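Local atomic coordinates of aminopeptidase (PDB entry 5IB9), a protein that probably acts as a zinc-dependent aminopeptidase of the M28 family, releasing amino acids from the N termini of peptides, and is here complexed with the inhibitor bestatin. Residues R12-M18 with E250-V254; I9-T13 with A389-S394; E96-L102 with K116-R122; V131-A135 with D160-A166. The contacts are given in a common frame with arbitrary orientation. Numbering follows the deposited sequence.

Contact 1 of 4, residues R12-M18 with E250-V254; sequences RTDAENM and ELARV. With ZN (zinc ion), chain E.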
loop_
_atom_site.group_PDB
_atom_site.type_symbol
_atom_site.label_atom_id
_atom_site.label_comp_id
_atom_site.label_asym_id
_atom_site.label_seq_id
_atom_site.Cartn_x
_atom_site.Cartn_y
_atom_site.Cartn_z
ATOM N N ARG A 12 11.282 4.013 37.909
ATOM C CA ARG A 12 10.389 4.962 37.269
ATOM C C ARG A 12 9.150 4.346 36.646
ATOM O O ARG A 12 8.239 5.084 36.280
ATOM C CB ARG A 12 11.150 5.665 36.123
ATOM C CG ARG A 12 12.297 6.475 36.578
ATOM C CD ARG A 12 12.686 7.446 35.471
ATOM N NE ARG A 12 13.470 8.519 36.092
ATOM C CZ ARG A 12 14.753 8.391 36.351
ATOM N NH1 ARG A 12 15.424 7.307 36.066
ATOM N NH2 ARG A 12 15.450 9.416 36.943
ATOM N N THR A 13 9.040 3.017 36.444
ATOM C CA THR A 13 7.843 2.508 35.784
ATOM C C THR A 13 6.586 2.507 36.660
ATOM O O THR A 13 6.459 1.811 37.692
ATOM C CB THR A 13 8.149 1.030 35.406
ATOM O OG1 THR A 13 8.755 0.372 36.576
ATOM C CG2 THR A 13 9.150 0.896 34.185
ATOM N N ASP A 14 5.655 3.381 36.299
ATOM C CA ASP A 14 4.545 3.680 37.174
ATOM C C ASP A 14 3.386 2.875 36.729
ATOM O O ASP A 14 2.798 3.123 35.621
ATOM C CB ASP A 14 4.330 5.175 37.119
ATOM C CG ASP A 14 3.220 5.672 38.058
ATOM O OD1 ASP A 14 2.212 4.993 38.248
ATOM O OD2 ASP A 14 3.506 6.822 38.509
ATOM N N ALA A 15 3.000 1.913 37.545
ATOM C CA ALA A 15 1.936 1.042 37.168
ATOM C C ALA A 15 0.544 1.709 37.286
ATOM O O ALA A 15 -0.405 1.215 36.648
ATOM C CB ALA A 15 1.983 -0.264 38.009
ATOM N N GLU A 16 0.416 2.748 38.129
ATOM C CA GLU A 16 -0.845 3.501 38.149
ATOM C C GLU A 16 -1.087 4.246 36.803
ATOM O O GLU A 16 -2.226 4.229 36.358
ATOM C CB GLU A 16 -0.838 4.433 39.346
ATOM C CG GLU A 16 -0.987 3.641 40.676
ATOM C CD GLU A 16 0.310 2.871 41.157
ATOM O OE1 GLU A 16 0.175 1.743 41.730
ATOM O OE2 GLU A 16 1.465 3.383 41.031
ATOM N N ASN A 17 -0.047 4.806 36.228
ATOM C CA ASN A 17 -0.152 5.483 34.905
ATOM C C ASN A 17 -0.711 4.420 33.940
ATOM O O ASN A 17 -1.609 4.679 33.117
ATOM C CB ASN A 17 1.171 5.996 34.441
ATOM C CG ASN A 17 1.664 7.185 35.193
ATOM O OD1 ASN A 17 0.900 7.831 35.971
ATOM N ND2 ASN A 17 2.907 7.585 34.883
ATOM N N MET A 18 -0.083 3.222 33.971
ATOM C CA MET A 18 -0.488 2.237 32.973
ATOM C C MET A 18 -1.875 1.747 33.130
ATOM O O MET A 18 -2.638 1.573 32.207
ATOM C CB MET A 18 0.494 1.029 32.965
ATOM C CG MET A 18 1.849 1.536 32.494
ATOM S SD MET A 18 3.121 0.192 32.311
ATOM C CE MET A 18 3.521 -0.158 34.004
ATOM N N GLU A 250 4.112 4.418 28.800
ATOM C CA GLU A 250 4.851 4.543 30.044
ATOM C C GLU A 250 6.364 4.513 29.763
ATOM O O GLU A 250 7.173 5.232 30.386
ATOM C CB GLU A 250 4.361 3.557 31.068
ATOM C CG GLU A 250 5.137 3.690 32.439
ATOM C CD GLU A 250 5.058 5.030 33.180
ATOM O OE1 GLU A 250 4.301 5.969 32.843
ATOM O OE2 GLU A 250 5.876 5.119 34.138
ATOM N N LEU A 251 6.824 3.626 28.871
ATOM C CA LEU A 251 8.225 3.585 28.591
ATOM C C LEU A 251 8.632 4.876 27.870
ATOM O O LEU A 251 9.784 5.378 28.065
ATOM C CB LEU A 251 8.669 2.349 27.727
ATOM C CG LEU A 251 8.492 1.073 28.591
ATOM C CD1 LEU A 251 8.821 -0.083 27.687
ATOM C CD2 LEU A 251 9.388 1.051 29.823
ATOM N N ALA A 252 7.740 5.446 27.015
ATOM C CA ALA A 252 8.150 6.755 26.432
ATOM C C ALA A 252 8.294 7.810 27.567
ATOM O O ALA A 252 9.200 8.573 27.469
ATOM C CB ALA A 252 7.069 7.232 25.484
ATOM N N ARG A 253 7.445 7.813 28.594
ATOM C CA ARG A 253 7.585 8.785 29.674
ATOM C C ARG A 253 8.856 8.504 30.399
ATOM O O ARG A 253 9.671 9.420 30.679
ATOM C CB ARG A 253 6.426 8.602 30.575
ATOM C CG ARG A 253 6.403 9.726 31.687
ATOM C CD ARG A 253 5.312 9.475 32.736
ATOM N NE ARG A 253 5.785 8.400 33.594
ATOM C CZ ARG A 253 6.724 8.498 34.520
ATOM N NH1 ARG A 253 7.221 9.716 34.800
ATOM N NH2 ARG A 253 7.143 7.370 35.164
ATOM N N VAL A 254 9.116 7.235 30.698
ATOM C CA VAL A 254 10.397 6.905 31.409
ATOM C C VAL A 254 11.606 7.371 30.633
ATOM O O VAL A 254 12.526 7.988 31.221
ATOM C CB VAL A 254 10.475 5.369 31.680
ATOM C CG1 VAL A 254 11.920 4.965 32.140
ATOM C CG2 VAL A 254 9.473 5.039 32.784
HETATM ZN ZN ZN E . 7.675 0.244 38.445
HETATM O O HOH W 1 9.172 -1.072 39.146
HETATM O O HOH W 2 6.547 0.153 40.174
HETATM O O HOH W 3 8.799 1.877 39.472
#

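Contact 2 of 4, residues I9-T13 with A389-S394; sequences ITKRT and ADIVGS. With ZN (zinc ion), chain E; ZN (zinc ion), chain D.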
loop_
_atom_site.group_PDB
_atom_site.type_symbol
_atom_site.label_atom_id
_atom_site.label_comp_id
_atom_site.label_asym_id
_atom_site.label_seq_id
_atom_site.Cartn_x
_atom_site.Cartn_y
_atom_site.Cartn_z
ATOM N N ILE A 9 15.384 2.519 34.850
ATOM C CA ILE A 9 14.052 2.171 34.329
ATOM C C ILE A 9 13.120 1.671 35.450
ATOM O O ILE A 9 12.037 2.156 35.628
ATOM C CB ILE A 9 14.208 1.026 33.301
ATOM C CG1 ILE A 9 15.188 1.407 32.147
ATOM C CG2 ILE A 9 12.850 0.519 32.872
ATOM C CD1 ILE A 9 14.677 2.645 31.397
ATOM N N THR A 10 13.637 0.755 36.322
ATOM C CA THR A 10 12.729 0.110 37.274
ATOM C C THR A 10 12.274 1.029 38.418
ATOM O O THR A 10 11.233 0.748 39.004
ATOM C CB THR A 10 13.344 -1.202 37.859
ATOM O OG1 THR A 10 14.545 -0.866 38.545
ATOM C CG2 THR A 10 13.778 -2.147 36.680
ATOM N N LYS A 11 13.070 2.070 38.681
ATOM C CA LYS A 11 12.584 3.001 39.706
ATOM C C LYS A 11 11.501 3.964 39.209
ATOM O O LYS A 11 10.867 4.689 39.997
ATOM C CB LYS A 11 13.697 3.841 40.210
ATOM C CG LYS A 11 14.234 4.925 39.269
ATOM C CD LYS A 11 15.358 5.708 40.022
ATOM C CE LYS A 11 16.081 6.666 39.172
ATOM N NZ LYS A 11 17.104 7.397 40.020
ATOM N N ARG A 12 11.282 4.013 37.909
ATOM C CA ARG A 12 10.389 4.962 37.269
ATOM C C ARG A 12 9.150 4.346 36.646
ATOM O O ARG A 12 8.239 5.084 36.280
ATOM C CB ARG A 12 11.150 5.665 36.123
ATOM C CG ARG A 12 12.297 6.475 36.578
ATOM C CD ARG A 12 12.686 7.446 35.471
ATOM N NE ARG A 12 13.470 8.519 36.092
ATOM C CZ ARG A 12 14.753 8.391 36.351
ATOM N NH1 ARG A 12 15.424 7.307 36.066
ATOM N NH2 ARG A 12 15.450 9.416 36.943
ATOM N N THR A 13 9.040 3.017 36.444
ATOM C CA THR A 13 7.843 2.508 35.784
ATOM C C THR A 13 6.586 2.507 36.660
ATOM O O THR A 13 6.459 1.811 37.692
ATOM C CB THR A 13 8.149 1.030 35.406
ATOM O OG1 THR A 13 8.755 0.372 36.576
ATOM C CG2 THR A 13 9.150 0.896 34.185
ATOM N N ALA A 389 7.003 -3.688 31.618
ATOM C CA ALA A 389 7.670 -2.437 31.412
ATOM C C ALA A 389 9.106 -2.487 31.952
ATOM O O ALA A 389 10.018 -1.948 31.276
ATOM C CB ALA A 389 6.834 -1.329 32.171
ATOM N N ASP A 390 9.353 -3.122 33.130
ATOM C CA ASP A 390 10.766 -3.162 33.585
ATOM C C ASP A 390 11.625 -3.943 32.627
ATOM O O ASP A 390 12.742 -3.575 32.347
ATOM C CB ASP A 390 10.758 -3.843 34.987
ATOM C CG ASP A 390 10.184 -3.008 36.033
ATOM O OD1 ASP A 390 10.082 -1.802 35.906
ATOM O OD2 ASP A 390 9.810 -3.629 37.049
ATOM N N ILE A 391 11.167 -5.123 32.151
ATOM C CA ILE A 391 11.986 -5.982 31.288
ATOM C C ILE A 391 12.220 -5.314 29.881
ATOM O O ILE A 391 13.370 -5.237 29.377
ATOM C CB ILE A 391 11.396 -7.337 31.179
ATOM C CG1 ILE A 391 11.573 -8.154 32.491
ATOM C CG2 ILE A 391 12.005 -8.149 30.026
ATOM C CD1 ILE A 391 10.657 -9.387 32.634
ATOM N N VAL A 392 11.123 -4.864 29.253
ATOM C CA VAL A 392 11.225 -4.287 27.906
ATOM C C VAL A 392 12.024 -2.962 28.045
ATOM O O VAL A 392 12.851 -2.676 27.214
ATOM C CB VAL A 392 9.860 -4.178 27.255
ATOM C CG1 VAL A 392 9.951 -3.343 25.929
ATOM C CG2 VAL A 392 9.377 -5.541 26.910
ATOM N N GLY A 393 11.672 -2.188 29.047
ATOM C CA GLY A 393 12.417 -0.915 29.143
ATOM C C GLY A 393 13.893 -1.137 29.416
ATOM O O GLY A 393 14.715 -0.377 28.882
ATOM N N SER A 394 14.231 -2.083 30.317
ATOM C CA SER A 394 15.682 -2.378 30.548
ATOM C C SER A 394 16.379 -2.967 29.352
ATOM O O SER A 394 17.555 -2.643 29.143
ATOM C CB SER A 394 15.849 -3.334 31.731
ATOM O OG SER A 394 15.312 -2.616 32.890
HETATM ZN ZN ZN E . 7.675 0.244 38.445
HETATM ZN ZN ZN D . 9.031 -2.831 38.651
HETATM O O HOH W 1 9.172 -1.072 39.146
HETATM O O HOH W 3 8.799 1.877 39.472
HETATM O O HOH W 4 9.146 -4.115 40.307
HETATM O O HOH W 5 10.439 -4.008 40.199
HETATM O O HOH W 2 6.547 0.153 40.174
#

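Contact 3 of 4, residues E96-L102 with K116-R122; sequences ELVYVGL and KIALIQR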
loop_
_atom_site.group_PDB
_atom_site.type_symbol
_atom_site.label_atom_id
_atom_site.label_comp_id
_atom_site.label_asym_id
_atom_site.label_seq_id
_atom_site.Cartn_x
_atom_site.Cartn_y
_atom_site.Cartn_z
ATOM N N GLU A 96 -26.962 -27.513 -6.029
ATOM C CA GLU A 96 -26.346 -28.765 -5.579
ATOM C C GLU A 96 -25.076 -28.469 -4.755
ATOM O O GLU A 96 -24.342 -27.550 -5.077
ATOM C CB GLU A 96 -25.954 -29.645 -6.759
ATOM C CG GLU A 96 -25.586 -31.030 -6.262
ATOM C CD GLU A 96 -25.056 -31.918 -7.349
ATOM O OE1 GLU A 96 -25.022 -31.535 -8.538
ATOM O OE2 GLU A 96 -24.675 -33.038 -7.017
ATOM N N LEU A 97 -24.907 -29.210 -3.680
ATOM C CA LEU A 97 -23.692 -29.169 -2.811
ATOM C C LEU A 97 -22.681 -30.191 -3.229
ATOM O O LEU A 97 -23.003 -31.375 -3.346
ATOM C CB LEU A 97 -24.165 -29.338 -1.352
ATOM C CG LEU A 97 -23.055 -29.207 -0.309
ATOM C CD1 LEU A 97 -22.704 -27.697 -0.211
ATOM C CD2 LEU A 97 -23.552 -29.782 1.058
ATOM N N VAL A 98 -21.428 -29.763 -3.429
ATOM C CA VAL A 98 -20.368 -30.613 -3.968
ATOM C C VAL A 98 -19.190 -30.524 -3.032
ATOM O O VAL A 98 -18.650 -29.402 -2.798
ATOM C CB VAL A 98 -19.878 -30.199 -5.416
ATOM C CG1 VAL A 98 -18.852 -31.190 -5.930
ATOM C CG2 VAL A 98 -21.065 -30.104 -6.359
ATOM N N TYR A 99 -18.797 -31.685 -2.528
ATOM C CA TYR A 99 -17.602 -31.792 -1.666
ATOM C C TYR A 99 -16.334 -31.723 -2.475
ATOM O O TYR A 99 -16.117 -32.513 -3.408
ATOM C CB TYR A 99 -17.653 -33.084 -0.864
ATOM C CG TYR A 99 -16.419 -33.409 -0.065
ATOM C CD1 TYR A 99 -15.973 -32.542 0.958
ATOM C CD2 TYR A 99 -15.681 -34.550 -0.346
ATOM C CE1 TYR A 99 -14.832 -32.831 1.718
ATOM C CE2 TYR A 99 -14.544 -34.871 0.403
ATOM C CZ TYR A 99 -14.131 -34.005 1.439
ATOM O OH TYR A 99 -13.012 -34.337 2.157
ATOM N N VAL A 100 -15.465 -30.762 -2.125
ATOM C CA VAL A 100 -14.212 -30.628 -2.875
ATOM C C VAL A 100 -12.993 -30.687 -1.971
ATOM O O VAL A 100 -11.997 -30.010 -2.245
ATOM C CB VAL A 100 -14.143 -29.370 -3.752
ATOM C CG1 VAL A 100 -15.208 -29.417 -4.866
ATOM C CG2 VAL A 100 -14.280 -28.124 -2.887
ATOM N N GLY A 101 -13.074 -31.474 -0.899
ATOM C CA GLY A 101 -11.866 -31.740 -0.105
ATOM C C GLY A 101 -11.425 -30.481 0.601
ATOM O O GLY A 101 -12.250 -29.799 1.188
ATOM N N LEU A 102 -10.116 -30.222 0.609
ATOM C CA LEU A 102 -9.551 -28.996 1.251
ATOM C C LEU A 102 -9.625 -27.759 0.338
ATOM O O LEU A 102 -9.283 -26.649 0.759
ATOM C CB LEU A 102 -8.089 -29.212 1.705
ATOM C CG LEU A 102 -7.612 -30.030 2.907
ATOM C CD1 LEU A 102 -8.598 -30.132 4.100
ATOM C CD2 LEU A 102 -7.043 -31.415 2.450
ATOM N N LYS A 116 -22.963 -24.287 -8.641
ATOM C CA LYS A 116 -23.143 -25.106 -7.448
ATOM C C LYS A 116 -22.498 -24.516 -6.186
ATOM O O LYS A 116 -21.888 -23.445 -6.246
ATOM C CB LYS A 116 -22.573 -26.468 -7.776
ATOM C CG LYS A 116 -23.451 -27.205 -8.896
ATOM C CD LYS A 116 -22.798 -28.518 -9.333
ATOM C CE LYS A 116 -23.528 -29.088 -10.559
ATOM N NZ LYS A 116 -25.051 -29.088 -10.412
ATOM N N ILE A 117 -22.651 -25.201 -5.034
ATOM C CA ILE A 117 -22.137 -24.652 -3.770
ATOM C C ILE A 117 -21.046 -25.598 -3.372
ATOM O O ILE A 117 -21.273 -26.821 -3.398
ATOM C CB ILE A 117 -23.237 -24.615 -2.684
ATOM C CG1 ILE A 117 -24.315 -23.621 -3.095
ATOM C CG2 ILE A 117 -22.662 -24.208 -1.347
ATOM C CD1 ILE A 117 -25.596 -23.812 -2.283
ATOM N N ALA A 118 -19.823 -25.106 -3.066
ATOM C CA ALA A 118 -18.749 -25.995 -2.674
ATOM C C ALA A 118 -18.735 -26.236 -1.175
ATOM O O ALA A 118 -18.929 -25.308 -0.435
ATOM C CB ALA A 118 -17.424 -25.432 -3.097
ATOM N N LEU A 119 -18.551 -27.490 -0.750
ATOM C CA LEU A 119 -18.329 -27.825 0.651
ATOM C C LEU A 119 -16.861 -28.111 0.787
ATOM O O LEU A 119 -16.312 -28.951 0.061
ATOM C CB LEU A 119 -19.091 -29.107 1.002
ATOM C CG LEU A 119 -19.040 -29.468 2.506
ATOM C CD1 LEU A 119 -19.846 -28.547 3.456
ATOM C CD2 LEU A 119 -19.557 -30.924 2.661
ATOM N N ILE A 120 -16.215 -27.412 1.732
ATOM C CA ILE A 120 -14.777 -27.430 1.772
ATOM C C ILE A 120 -14.413 -27.521 3.227
ATOM O O ILE A 120 -15.047 -26.852 4.089
ATOM C CB ILE A 120 -14.163 -26.095 1.263
ATOM C CG1 ILE A 120 -14.627 -25.748 -0.158
ATOM C CG2 ILE A 120 -12.648 -26.209 1.311
ATOM C CD1 ILE A 120 -13.987 -24.442 -0.768
ATOM N N GLN A 121 -13.412 -28.365 3.470
ATOM C CA GLN A 121 -12.945 -28.682 4.798
ATOM C C GLN A 121 -11.831 -27.679 5.120
ATOM O O GLN A 121 -10.946 -27.438 4.282
ATOM C CB GLN A 121 -12.364 -30.095 4.829
ATOM C CG GLN A 121 -11.456 -30.354 6.022
ATOM C CD GLN A 121 -11.356 -31.834 6.392
ATOM O OE1 GLN A 121 -11.953 -32.270 7.401
ATOM N NE2 GLN A 121 -10.617 -32.598 5.586
ATOM N N ARG A 122 -11.901 -27.122 6.327
ATOM C CA ARG A 122 -10.827 -26.232 6.844
ATOM C C ARG A 122 -9.506 -26.980 6.853
ATOM O O ARG A 122 -9.453 -28.160 7.250
ATOM C CB ARG A 122 -11.169 -25.781 8.268
ATOM C CG ARG A 122 -10.083 -24.872 8.941
ATOM C CD ARG A 122 -10.663 -24.233 10.176
ATOM N NE ARG A 122 -9.651 -23.542 10.986
ATOM C CZ ARG A 122 -9.894 -23.003 12.175
ATOM N NH1 ARG A 122 -8.901 -22.418 12.836
ATOM N NH2 ARG A 122 -11.116 -23.028 12.709
HETATM O O HOH W 6 -27.199 -27.111 -8.941
#

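Contact 4 of 4, residues V131-A135 with D160-A166; sequences VRNAA and DASFVAA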
loop_
_atom_site.group_PDB
_atom_site.type_symbol
_atom_site.label_atom_id
_atom_site.label_comp_id
_atom_site.label_asym_id
_atom_site.label_seq_id
_atom_site.Cartn_x
_atom_site.Cartn_y
_atom_site.Cartn_z
ATOM N N VAL A 131 -11.985 -20.155 -1.121
ATOM C CA VAL A 131 -13.089 -19.465 -1.806
ATOM C C VAL A 131 -12.733 -19.137 -3.275
ATOM O O VAL A 131 -13.547 -19.324 -4.219
ATOM C CB VAL A 131 -13.565 -18.227 -1.001
ATOM C CG1 VAL A 131 -14.627 -17.462 -1.763
ATOM C CG2 VAL A 131 -14.101 -18.672 0.346
ATOM N N ARG A 132 -11.547 -18.562 -3.502
ATOM C CA ARG A 132 -11.186 -18.217 -4.882
ATOM C C ARG A 132 -11.039 -19.459 -5.791
ATOM O O ARG A 132 -11.501 -19.459 -6.936
ATOM C CB ARG A 132 -9.880 -17.394 -4.900
ATOM C CG ARG A 132 -10.050 -15.897 -4.629
ATOM C CD ARG A 132 -8.692 -15.191 -4.819
ATOM N NE ARG A 132 -7.792 -15.602 -3.755
ATOM C CZ ARG A 132 -7.457 -14.835 -2.714
ATOM N NH1 ARG A 132 -7.913 -13.569 -2.604
ATOM N NH2 ARG A 132 -6.645 -15.333 -1.773
ATOM N N ASN A 133 -10.437 -20.521 -5.271
ATOM C CA ASN A 133 -10.287 -21.768 -6.062
ATOM C C ASN A 133 -11.648 -22.315 -6.535
ATOM O O ASN A 133 -11.805 -22.676 -7.711
ATOM C CB ASN A 133 -9.514 -22.836 -5.289
ATOM C CG ASN A 133 -8.053 -22.433 -4.990
ATOM O OD1 ASN A 133 -7.464 -22.920 -4.011
ATOM N ND2 ASN A 133 -7.509 -21.495 -5.774
ATOM N N ALA A 134 -12.633 -22.319 -5.630
ATOM C CA ALA A 134 -14.021 -22.761 -5.950
ATOM C C ALA A 134 -14.746 -21.811 -6.895
ATOM O O ALA A 134 -15.422 -22.251 -7.855
ATOM C CB ALA A 134 -14.823 -22.978 -4.630
ATOM N N ALA A 135 -14.608 -20.499 -6.629
ATOM C CA ALA A 135 -15.226 -19.482 -7.460
ATOM C C ALA A 135 -14.648 -19.485 -8.899
ATOM O O ALA A 135 -15.357 -19.213 -9.845
ATOM C CB ALA A 135 -15.091 -18.097 -6.833
ATOM N N ASP A 160 -12.420 -8.488 -1.802
ATOM C CA ASP A 160 -11.989 -9.144 -3.039
ATOM C C ASP A 160 -13.155 -9.657 -3.869
ATOM O O ASP A 160 -13.923 -10.517 -3.418
ATOM C CB ASP A 160 -10.977 -10.277 -2.775
ATOM C CG ASP A 160 -10.386 -10.853 -4.068
ATOM O OD1 ASP A 160 -10.905 -10.507 -5.155
ATOM O OD2 ASP A 160 -9.400 -11.641 -4.011
ATOM N N ALA A 161 -13.270 -9.153 -5.100
ATOM C CA ALA A 161 -14.435 -9.443 -5.934
ATOM C C ALA A 161 -14.284 -10.761 -6.694
ATOM O O ALA A 161 -15.177 -11.186 -7.443
ATOM C CB ALA A 161 -14.746 -8.269 -6.885
ATOM N N SER A 162 -13.159 -11.428 -6.470
ATOM C CA SER A 162 -13.022 -12.801 -6.938
ATOM C C SER A 162 -13.843 -13.738 -6.061
ATOM O O SER A 162 -14.224 -14.829 -6.510
ATOM C CB SER A 162 -11.590 -13.243 -6.902
ATOM O OG SER A 162 -10.836 -12.135 -7.316
ATOM N N PHE A 163 -14.096 -13.313 -4.831
ATOM C CA PHE A 163 -14.875 -14.159 -3.896
ATOM C C PHE A 163 -16.345 -14.411 -4.283
ATOM O O PHE A 163 -16.972 -13.721 -5.116
ATOM C CB PHE A 163 -14.853 -13.583 -2.492
ATOM C CG PHE A 163 -13.483 -13.444 -1.850
ATOM C CD1 PHE A 163 -12.440 -14.347 -2.082
ATOM C CD2 PHE A 163 -13.292 -12.418 -0.925
ATOM C CE1 PHE A 163 -11.217 -14.199 -1.404
ATOM C CE2 PHE A 163 -12.080 -12.273 -0.251
ATOM C CZ PHE A 163 -11.046 -13.167 -0.512
ATOM N N VAL A 164 -16.910 -15.445 -3.657
ATOM C CA VAL A 164 -18.380 -15.589 -3.678
ATOM C C VAL A 164 -18.702 -15.797 -2.250
ATOM O O VAL A 164 -17.801 -15.987 -1.453
ATOM C CB VAL A 164 -18.907 -16.789 -4.529
ATOM C CG1 VAL A 164 -18.607 -16.560 -5.994
ATOM C CG2 VAL A 164 -18.332 -18.116 -4.017
ATOM N N ALA A 165 -19.995 -15.777 -1.888
ATOM C CA ALA A 165 -20.355 -15.861 -0.487
ATOM C C ALA A 165 -19.717 -17.083 0.177
ATOM O O ALA A 165 -19.640 -18.163 -0.434
ATOM C CB ALA A 165 -21.913 -15.868 -0.335
ATOM N N ALA A 166 -19.269 -16.930 1.421
ATOM C CA ALA A 166 -18.561 -17.961 2.123
ATOM C C ALA A 166 -19.077 -17.975 3.542
ATOM O O ALA A 166 -19.121 -16.913 4.190
ATOM C CB ALA A 166 -17.059 -17.667 2.101
#

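Contact 1 of 4, residues R12-M18 with E250-V254
The loop leading into helix 15-25, whose N-cap residue is Asp14, lies against helix 238-256 of the M28 peptidase domain. Glu250, with 85 Å² of its surface taken up, is the centre of the contact. Its carboxylate reaches the loop and first turn of the helix: Asp14 N donates to Glu250 OE2 at 2.8 Å (162° at the hydrogen), and Asn17 ND2 donates to Glu250 OE1 at 3.0 Å (170°). The same two oxygens are held from their own helix by Arg253, whose NE lies 2.9 Å from Glu250 OE1 and whose NH2 lies 2.8 Å from Glu250 OE2, a two-pronged salt bridge. Asp14 has two roles: its backbone N donates to Glu250, and its OD1 caps the helix, accepting from Asn17 N at 3.0 Å and, weakly, from Glu16 N at 2.9 Å. The aliphatic root of Arg12 packs on Val254, Arg12 CB to Val254 CG2 at 3.8 Å, while its far end turns to Gln8; Arg12 O approaches Arg253 NH2 to 2.8 Å, at too poor an angle for a hydrogen bond. At the opposite end Met18 CG packs on Glu250 CB at 3.5 Å. Thr13 OG1 hydrogen-bonds to Asp390, and, with Asp386 as a further ligand, Thr13 chelates a zinc ion through Thr13 O at 2.1 Å and Thr13 OG1 at 2.2 Å.

Contact 2 of 4, residues I9-T13 with A389-S394
Two zinc ions sharing a water form a dinuclear site where the N-terminal turn meets helix 382-400, separate from the zinc pair that holds the inhibitor. Ile9 begins the contact by packing over the backbone of that helix, its CG1 lying 3.8 Å from Gly393 O and its CB 3.8 Å from Ser394 OG. Gly393 permits this closeness, since a CB there would fall 2.9 Å from Ile9 CG2. Ile9 also touches Val254 and Met255 of helix 238-256. Thr10 comes next, with CA 3.5 Å from Asp390 OD1 and CG2 3.8 Å from Asp390 CG; its carbonyl takes part in the metal site by accepting from two zinc-bound waters, water 1 at 2.8 Å and water 3 at 2.7 Å from Thr10 O. The turn then closes through Arg12 N, which donates to Ile9 O at 3.0 Å, and brings Thr13 round to the helix. Thr13 CG2 rests on Ala389 CB at 3.8 Å, and Thr13 O and OG1 chelate the zinc of chain E. Asp390 OD2 binds the zinc of chain D at 1.9 Å, and Asp386, one turn earlier, is a ligand of both ions. Water 1 bridges them, 2.1 Å from the first zinc and 1.8 Å from the second, and coordinated Thr13 OG1 donates a 2.6 Å hydrogen bond to Asp390 OD1.

Contact 3 of 4, residues E96-L102 with K116-R122
Strands 96-99 and 117-121 run side by side in the same sense, their axes 4.6 Å apart at closest and 32° from alignment, and their side chains interlock on each face of the sheet. On one face Leu97 fills the dip between two neighbours, its CD1 lying 3.7 Å from Ile117 CG2 and 4.1 Å from Leu119 CB. Leu119 forms the next bump, and Tyr99 leans on it with CD1 4.3 Å from Leu119 CD2; Leu181 of helix 171-182 lies over this face. On the face of Val98 and Ala118, Val100, just past the strand, brings CG2 to 4.1 Å from Ala118 CB and 3.6 Å from Ile120 CG1. Val98 CG2 sits on Lys116 CD at 3.8 Å, and Lys116 NZ bends round to a 3.1 Å salt bridge with Glu96 OE1. Backbone bonds fix the register: Ile117 N to Glu96 O at 2.9 Å, Val98 N to Ile117 O at 2.9 Å, Leu119 N to Val98 O at 2.8 Å and Val100 N to Leu119 O at 3.0 Å. The register then slips by one residue, for Gln121 N finds Gly101 O at 2.9 Å where a regular pairing would use Val100 O; Gly101 has a positive phi of 68°. Leu102 CD1 ends the packing 3.5 Å from Gln121 CG. With helix 105-109 connecting the strands, this is a beta-alpha-beta unit of the protease-associated (PA) domain.

Contact 4 of 4, residues V131-A135 with D160-A166
One tight turn serves two interfaces here: it packs on helix 127-136 of its own chain while its Ser162 OG hydrogen-bonds to Ser162 OG of the second subunit, the same residue of the other copy. The turn is type I, from Asp160 to Phe163, closed by Phe163 N to Asp160 O at 3.1 Å. Asp160 adds an Asx turn, its OD1 accepting from Ser162 N at 2.8 Å, and uses its other oxygen across the contact in a salt bridge, Arg132 NH1 to Asp160 OD2 at 2.8 Å. The carboxylate lies near the plane of the Arg132 guanidinium, at its edge, and Phe163 CE1 lies over one face, 3.6 Å from Arg132 NH1; Asp129 is a further partner of this arginine. Beside the salt bridge the packing is apolar. Val131 CG1 touches Phe163 CD1 at 3.8 Å, Val131 CG2 meets Ala166 CB at 3.6 Å, and Ala135 CB lies 3.9 Å from Val164 CG1. Lys136 of the second subunit also packs on Val164. Within the PA domain, this contact sets helix 127-136 against the entry to strand 165-169, which runs parallel to strand 141-145 through Ala165 and Val142 and antiparallel to strand 83-84 through Ala166 and Phe85.

Starting at the N terminus, residues 9-13 pair with 389-394 in contact 2, closing a loop over nearly the whole chain; residues 12-18 then pair with 250-254 in contact 1, a shorter loop. Sharing Arg12 and Thr13, their centres 8 Å apart, the two tie the N-terminal segment to helices 238-256 and 382-400, which touch directly through Leu251 CD2 and Ala389 O at 3.4 Å. Within both loops lie contacts 3 and 4, in series and without crossing. Both lie in the PA domain, their centres 47 to 53 Å from those of contacts 1 and 2, and they meet where Ala118 CB packs on Ala134 CB at 3.9 Å, joining sheet to helix 127-136.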